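Local coordinates for mialostatin (Ixodes ricinus, PDB 6ZTK), which inhibits cysteine proteases, among them the digestive cathepsins of the tick midgut and several host cathepsins, and so restrains the breakdown of blood proteins, at residues Y61-E66 and C104-N109; L65-V70 and L82-T87. One frame throughout, in Å; residues are numbered along the deposited sequence.

Contact 1: residues Y61-E66 and C104-N109; sequences YDTVLE and CQPKTN
Thr63 and Leu65 of strand 60-74 pack against Cys104, Pro106 and Asn109 in a strand-against-loop contact of the cystatin fold, the loop being the one that links strands 78-92 and 113-122. The contact is of modest size, burying 278 Å² in all, and its CA atoms come no nearer than 6.3 Å, between Thr63 and Pro106, wider than paired strands would stand. The disulfide Cys91-Cys104 ties the middle of this loop back to the end of strand 78-92. The buried Thr63 carries the polar part: its OG1 gives a hydrogen bond to a water at 2.9 Å, and the same water donates to Cys104 O at 3.0 Å, bridging strand and loop. Tyr99 OH, from the same loop, is a second hydrogen-bond partner of Thr63 OG1, so this buried hydroxyl is held by two. With OG1 anti to the backbone N (chi1 -168°), the methyl Thr63 CG2 falls between the backbone N and the carbonyl carbon, where it rests 3.7 Å from Pro106 N and 4.0 Å from Pro106 CD. Further along, Leu65 offers both methyls to the loop. Leu65 CD1 lies 3.8 Å from Asn109 O, while Leu65 CD2 meets the proline ring at Pro106 CG, 3.9 Å away, and is also 3.5 Å from the amide oxygen OD1 of Asn109.

Contact 2: residues L65-V70 and L82-T87; sequences LELLEV and LKFTTT
A classic beta bulge interrupts the antiparallel hairpin of strands 60-74 and 78-92, with Leu68 and Glu69 both facing Lys83. The two strand axes lie 4.5 Å apart at closest, at 162° between their directions. Lys83 O accepts two backbone bonds, from Leu68 N at 2.8 Å and from Glu69 N at 3.2 Å; the first donor lies in the carbonyl plane, the second is tilted 20° from it. Lys83 N returns a nearly straight bond to Glu69 O. The register thereby shifts by one: Leu67 pairs with Phe84 before the bulge, Val70 with Leu82 after it. These four side chains share the sheet face that packs against helix 41-52. There Val70 and Leu82 lie side by side, Val70 CG2 3.8 Å from Leu82 CD2, and Leu67 CD1 reaches Phe84 CB at 4.1 Å. Leu68 points its CB toward the partner strand, and its CD1 touches Thr85 CG2 at 4.0 Å, the side chains crossing at about a right angle. Thr85 OG1 receives a weak bond from Glu66 N and shares a water with Glu66 OE1. Thr85 N bonds to Glu66 O and Leu65 N to Thr85 O, the latter donor above the carbonyl plane; here Leu65 CG packs on Thr87 CG2. The hairpin's turn probably carries the protease-binding Gln-X-Val-X-Gly motif, from Gln73, of the cystatin fold, an antiparallel sheet wrapped around a helix.

The centres of contacts 1 and 2 are 11 Å apart, and both draw on strand 60-74: residues 61-66 serve the first, 65-70 the second; the segments overlap at Leu65 and Glu66, and Leu65 makes contacts in both. Contact 1 runs up to and includes the corner the chain turns at Leu65, where contact 2 starts. In chain order the partners follow as 82-87, on the neighbouring strand 78-92, and then 104-109, in the loop before strand 113-122. They also touch directly: Thr63 N probably bonds to Thr87 O at 2.9 Å, and Pro106 CB packs on Thr87 CG2. Thr87 thus sits between the two contacts, so the disulfide-held loop packs directly on the hairpin.

Contact 1: residues Y61-E66 and C104-N109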
loop_
_atom_site.group_PDB
_atom_site.type_symbol
_atom_site.label_atom_id
_atom_site.label_comp_id
_atom_site.label_asym_id
_atom_site.label_seq_id
_atom_site.Cartn_x
_atom_site.Cartn_y
_atom_site.Cartn_z
ATOM N N TYR A 61 11.388 4.135 -3.397
ATOM C CA TYR A 61 10.086 3.651 -2.919
ATOM C C TYR A 61 8.971 4.616 -3.343
ATOM O O TYR A 61 9.158 5.851 -3.262
ATOM C CB TYR A 61 10.032 3.406 -1.416
ATOM C CG TYR A 61 10.835 2.222 -0.952
ATOM C CD1 TYR A 61 10.383 0.934 -1.152
ATOM C CD2 TYR A 61 12.018 2.410 -0.275
ATOM C CE1 TYR A 61 11.112 -0.162 -0.682
ATOM C CE2 TYR A 61 12.764 1.350 0.198
ATOM C CZ TYR A 61 12.308 0.052 -0.028
ATOM O OH TYR A 61 13.067 -1.023 0.409
ATOM N N ASP A 62 7.826 4.062 -3.755
ATOM C CA ASP A 62 6.586 4.871 -3.659
ATOM C C ASP A 62 6.193 5.054 -2.208
ATOM O O ASP A 62 6.577 4.268 -1.296
ATOM C CB ASP A 62 5.471 4.221 -4.474
ATOM C CG ASP A 62 5.755 4.351 -5.928
ATOM O OD1 ASP A 62 6.335 5.405 -6.363
ATOM O OD2 ASP A 62 5.470 3.301 -6.616
ATOM N N THR A 63 5.261 5.996 -1.962
ATOM C CA THR A 63 4.572 6.087 -0.697
ATOM C C THR A 63 3.086 6.350 -0.942
ATOM O O THR A 63 2.727 6.647 -2.088
ATOM C CB THR A 63 5.218 7.123 0.250
ATOM O OG1 THR A 63 4.665 6.962 1.545
ATOM C CG2 THR A 63 5.028 8.555 -0.209
ATOM N N VAL A 64 2.303 6.100 0.067
ATOM C CA VAL A 64 0.816 6.258 0.026
ATOM C C VAL A 64 0.452 7.721 0.235
ATOM O O VAL A 64 0.905 8.326 1.276
ATOM C CB VAL A 64 0.124 5.391 1.062
ATOM C CG1 VAL A 64 -1.379 5.512 0.915
ATOM C CG2 VAL A 64 0.517 3.927 0.963
ATOM N N LEU A 65 -0.375 8.254 -0.664
ATOM C CA LEU A 65 -1.014 9.587 -0.403
ATOM C C LEU A 65 -2.352 9.432 0.288
ATOM O O LEU A 65 -2.563 10.018 1.383
ATOM C CB LEU A 65 -1.174 10.340 -1.708
ATOM C CG LEU A 65 0.082 10.870 -2.354
ATOM C CD1 LEU A 65 -0.210 11.443 -3.727
ATOM C CD2 LEU A 65 0.745 11.938 -1.453
ATOM N N GLU A 66 -3.248 8.610 -0.232
ATOM C CA GLU A 66 -4.583 8.463 0.351
ATOM C C GLU A 66 -5.061 7.013 0.188
ATOM O O GLU A 66 -4.975 6.486 -0.940
ATOM C CB GLU A 66 -5.548 9.406 -0.355
ATOM C CG GLU A 66 -6.931 9.406 0.205
ATOM C CD GLU A 66 -7.857 10.436 -0.433
ATOM O OE1 GLU A 66 -7.445 11.094 -1.416
ATOM O OE2 GLU A 66 -9.038 10.491 -0.010
ATOM N N CYS A 104 9.856 7.973 4.516
ATOM C CA CYS A 104 9.687 7.956 3.064
ATOM C C CYS A 104 8.562 8.895 2.666
ATOM O O CYS A 104 7.505 8.443 2.203
ATOM C CB CYS A 104 9.483 6.548 2.574
ATOM S SG CYS A 104 10.865 5.475 3.082
ATOM N N GLN A 105 8.752 10.184 2.925
ATOM C CA GLN A 105 7.726 11.186 2.569
ATOM C C GLN A 105 7.605 11.347 1.081
ATOM O O GLN A 105 8.520 11.109 0.312
ATOM C CB GLN A 105 8.106 12.544 3.187
ATOM C CG GLN A 105 8.000 12.482 4.693
ATOM C CD GLN A 105 6.572 12.487 5.162
ATOM O OE1 GLN A 105 5.812 13.376 4.783
ATOM N NE2 GLN A 105 6.175 11.481 5.921
ATOM N N PRO A 106 6.446 11.869 0.578
ATOM C CA PRO A 106 6.318 12.142 -0.838
ATOM C C PRO A 106 7.310 13.196 -1.321
ATOM O O PRO A 106 7.447 14.234 -0.578
ATOM C CB PRO A 106 4.901 12.726 -0.977
ATOM C CG PRO A 106 4.231 12.427 0.251
ATOM C CD PRO A 106 5.241 12.189 1.343
ATOM N N LYS A 107 7.883 13.037 -2.501
ATOM C CA LYS A 107 8.732 14.091 -3.122
ATOM C C LYS A 107 7.803 15.275 -3.398
ATOM O O LYS A 107 8.176 16.426 -3.059
ATOM C CB LYS A 107 9.449 13.623 -4.372
ATOM C CG LYS A 107 10.308 14.693 -5.033
ATOM C CD LYS A 107 10.919 14.275 -6.335
ATOM C CE LYS A 107 12.027 15.220 -6.766
ATOM N NZ LYS A 107 12.402 14.970 -8.173
ATOM N N THR A 108 6.622 15.031 -3.955
ATOM C CA THR A 108 5.588 16.072 -4.215
ATOM C C THR A 108 4.228 15.497 -3.853
ATOM O O THR A 108 4.097 14.263 -3.857
ATOM C CB THR A 108 5.627 16.536 -5.667
ATOM O OG1 THR A 108 4.953 15.551 -6.455
ATOM C CG2 THR A 108 7.031 16.738 -6.176
ATOM N N ASN A 109 3.211 16.327 -3.640
ATOM C CA ASN A 109 1.875 15.842 -3.241
ATOM C C ASN A 109 1.069 15.408 -4.484
ATOM O O ASN A 109 -0.159 15.177 -4.366
ATOM C CB ASN A 109 1.232 16.924 -2.378
ATOM C CG ASN A 109 0.077 16.398 -1.570
ATOM O OD1 ASN A 109 -0.341 15.259 -1.769
ATOM N ND2 ASN A 109 -0.465 17.238 -0.695
HETATM O O HOH W 1 4.933 8.729 3.774
#

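Contact 2: residues L65-V70 and L82-T87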
loop_
_atom_site.group_PDB
_atom_site.type_symbol
_atom_site.label_atom_id
_atom_site.label_comp_id
_atom_site.label_asym_id
_atom_site.label_seq_id
_atom_site.Cartn_x
_atom_site.Cartn_y
_atom_site.Cartn_z
ATOM N N LEU A 65 -0.375 8.254 -0.664
ATOM C CA LEU A 65 -1.014 9.587 -0.403
ATOM C C LEU A 65 -2.352 9.432 0.288
ATOM O O LEU A 65 -2.563 10.018 1.383
ATOM C CB LEU A 65 -1.174 10.340 -1.708
ATOM C CG LEU A 65 0.082 10.870 -2.354
ATOM C CD1 LEU A 65 -0.210 11.443 -3.727
ATOM C CD2 LEU A 65 0.745 11.938 -1.453
ATOM N N GLU A 66 -3.248 8.610 -0.232
ATOM C CA GLU A 66 -4.583 8.463 0.351
ATOM C C GLU A 66 -5.061 7.013 0.188
ATOM O O GLU A 66 -4.975 6.486 -0.940
ATOM C CB GLU A 66 -5.548 9.406 -0.355
ATOM C CG GLU A 66 -6.931 9.406 0.205
ATOM C CD GLU A 66 -7.857 10.436 -0.433
ATOM O OE1 GLU A 66 -7.445 11.094 -1.416
ATOM O OE2 GLU A 66 -9.038 10.491 -0.010
ATOM N N LEU A 67 -5.606 6.468 1.264
ATOM C CA LEU A 67 -6.353 5.189 1.180
ATOM C C LEU A 67 -7.761 5.538 0.757
ATOM O O LEU A 67 -8.491 6.274 1.496
ATOM C CB LEU A 67 -6.264 4.457 2.509
ATOM C CG LEU A 67 -6.974 3.116 2.576
ATOM C CD1 LEU A 67 -6.430 2.121 1.555
ATOM C CD2 LEU A 67 -6.846 2.528 3.965
ATOM N N LEU A 68 -8.172 5.022 -0.369
ATOM C CA LEU A 68 -9.495 5.329 -0.952
ATOM C C LEU A 68 -10.548 4.344 -0.523
ATOM O O LEU A 68 -11.712 4.747 -0.353
ATOM C CB LEU A 68 -9.401 5.345 -2.463
ATOM C CG LEU A 68 -8.448 6.359 -3.075
ATOM C CD1 LEU A 68 -8.330 6.125 -4.553
ATOM C CD2 LEU A 68 -8.917 7.796 -2.817
ATOM N N GLU A 69 -10.210 3.052 -0.513
ATOM C CA GLU A 69 -11.187 1.983 -0.301
ATOM C C GLU A 69 -10.494 0.809 0.386
ATOM O O GLU A 69 -9.352 0.532 0.079
ATOM C CB GLU A 69 -11.833 1.497 -1.585
ATOM C CG GLU A 69 -12.979 0.525 -1.414
ATOM C CD GLU A 69 -13.678 0.131 -2.716
ATOM O OE1 GLU A 69 -13.247 0.588 -3.838
ATOM O OE2 GLU A 69 -14.589 -0.752 -2.614
ATOM N N VAL A 70 -11.236 0.182 1.296
ATOM C CA VAL A 70 -10.800 -1.062 1.981
ATOM C C VAL A 70 -11.939 -2.048 1.951
ATOM O O VAL A 70 -13.051 -1.678 2.379
ATOM C CB VAL A 70 -10.416 -0.808 3.435
ATOM C CG1 VAL A 70 -10.020 -2.116 4.133
ATOM C CG2 VAL A 70 -9.319 0.168 3.521
ATOM N N LEU A 82 -7.097 -3.322 -0.849
ATOM C CA LEU A 82 -6.846 -1.878 -0.599
ATOM C C LEU A 82 -6.726 -1.155 -1.924
ATOM O O LEU A 82 -5.961 -1.591 -2.809
ATOM C CB LEU A 82 -5.557 -1.740 0.195
ATOM C CG LEU A 82 -5.473 -2.564 1.465
ATOM C CD1 LEU A 82 -4.084 -2.355 2.099
ATOM C CD2 LEU A 82 -6.533 -2.180 2.437
ATOM N N LYS A 83 -7.391 -0.000 -2.012
ATOM C CA LYS A 83 -7.221 0.889 -3.171
ATOM C C LYS A 83 -6.709 2.235 -2.697
ATOM O O LYS A 83 -7.303 2.759 -1.773
ATOM C CB LYS A 83 -8.537 1.085 -3.914
ATOM C CG LYS A 83 -8.395 1.958 -5.152
ATOM C CD LYS A 83 -9.784 2.233 -5.762
ATOM C CE LYS A 83 -9.678 3.152 -6.960
ATOM N NZ LYS A 83 -11.037 3.445 -7.498
ATOM N N PHE A 84 -5.572 2.660 -3.201
ATOM C CA PHE A 84 -4.913 3.851 -2.657
ATOM C C PHE A 84 -4.113 4.550 -3.719
ATOM O O PHE A 84 -3.648 3.939 -4.685
ATOM C CB PHE A 84 -4.033 3.427 -1.469
ATOM C CG PHE A 84 -3.095 2.292 -1.742
ATOM C CD1 PHE A 84 -1.804 2.483 -2.229
ATOM C CD2 PHE A 84 -3.550 1.025 -1.526
ATOM C CE1 PHE A 84 -0.966 1.421 -2.525
ATOM C CE2 PHE A 84 -2.738 -0.045 -1.836
ATOM C CZ PHE A 84 -1.445 0.153 -2.328
ATOM N N THR A 85 -3.921 5.848 -3.563
ATOM C CA THR A 85 -3.048 6.613 -4.458
ATOM C C THR A 85 -1.605 6.607 -3.946
ATOM O O THR A 85 -1.414 6.562 -2.710
ATOM C CB THR A 85 -3.565 8.061 -4.634
ATOM O OG1 THR A 85 -3.690 8.626 -3.333
ATOM C CG2 THR A 85 -4.873 8.056 -5.363
ATOM N N THR A 86 -0.648 6.651 -4.835
ATOM C CA THR A 86 0.781 6.669 -4.517
ATOM C C THR A 86 1.476 7.827 -5.249
ATOM O O THR A 86 0.960 8.333 -6.274
ATOM C CB THR A 86 1.501 5.339 -4.808
ATOM O OG1 THR A 86 1.537 5.089 -6.212
ATOM C CG2 THR A 86 0.819 4.206 -4.072
ATOM N N THR A 87 2.684 8.119 -4.823
ATOM C CA THR A 87 3.602 9.051 -5.502
ATOM C C THR A 87 5.017 8.647 -5.091
ATOM O O THR A 87 5.147 7.909 -4.105
ATOM C CB THR A 87 3.246 10.491 -5.090
ATOM O OG1 THR A 87 3.798 11.393 -6.069
ATOM C CG2 THR A 87 3.617 10.803 -3.683
HETATM O O HOH W 2 -5.247 10.936 -3.448
#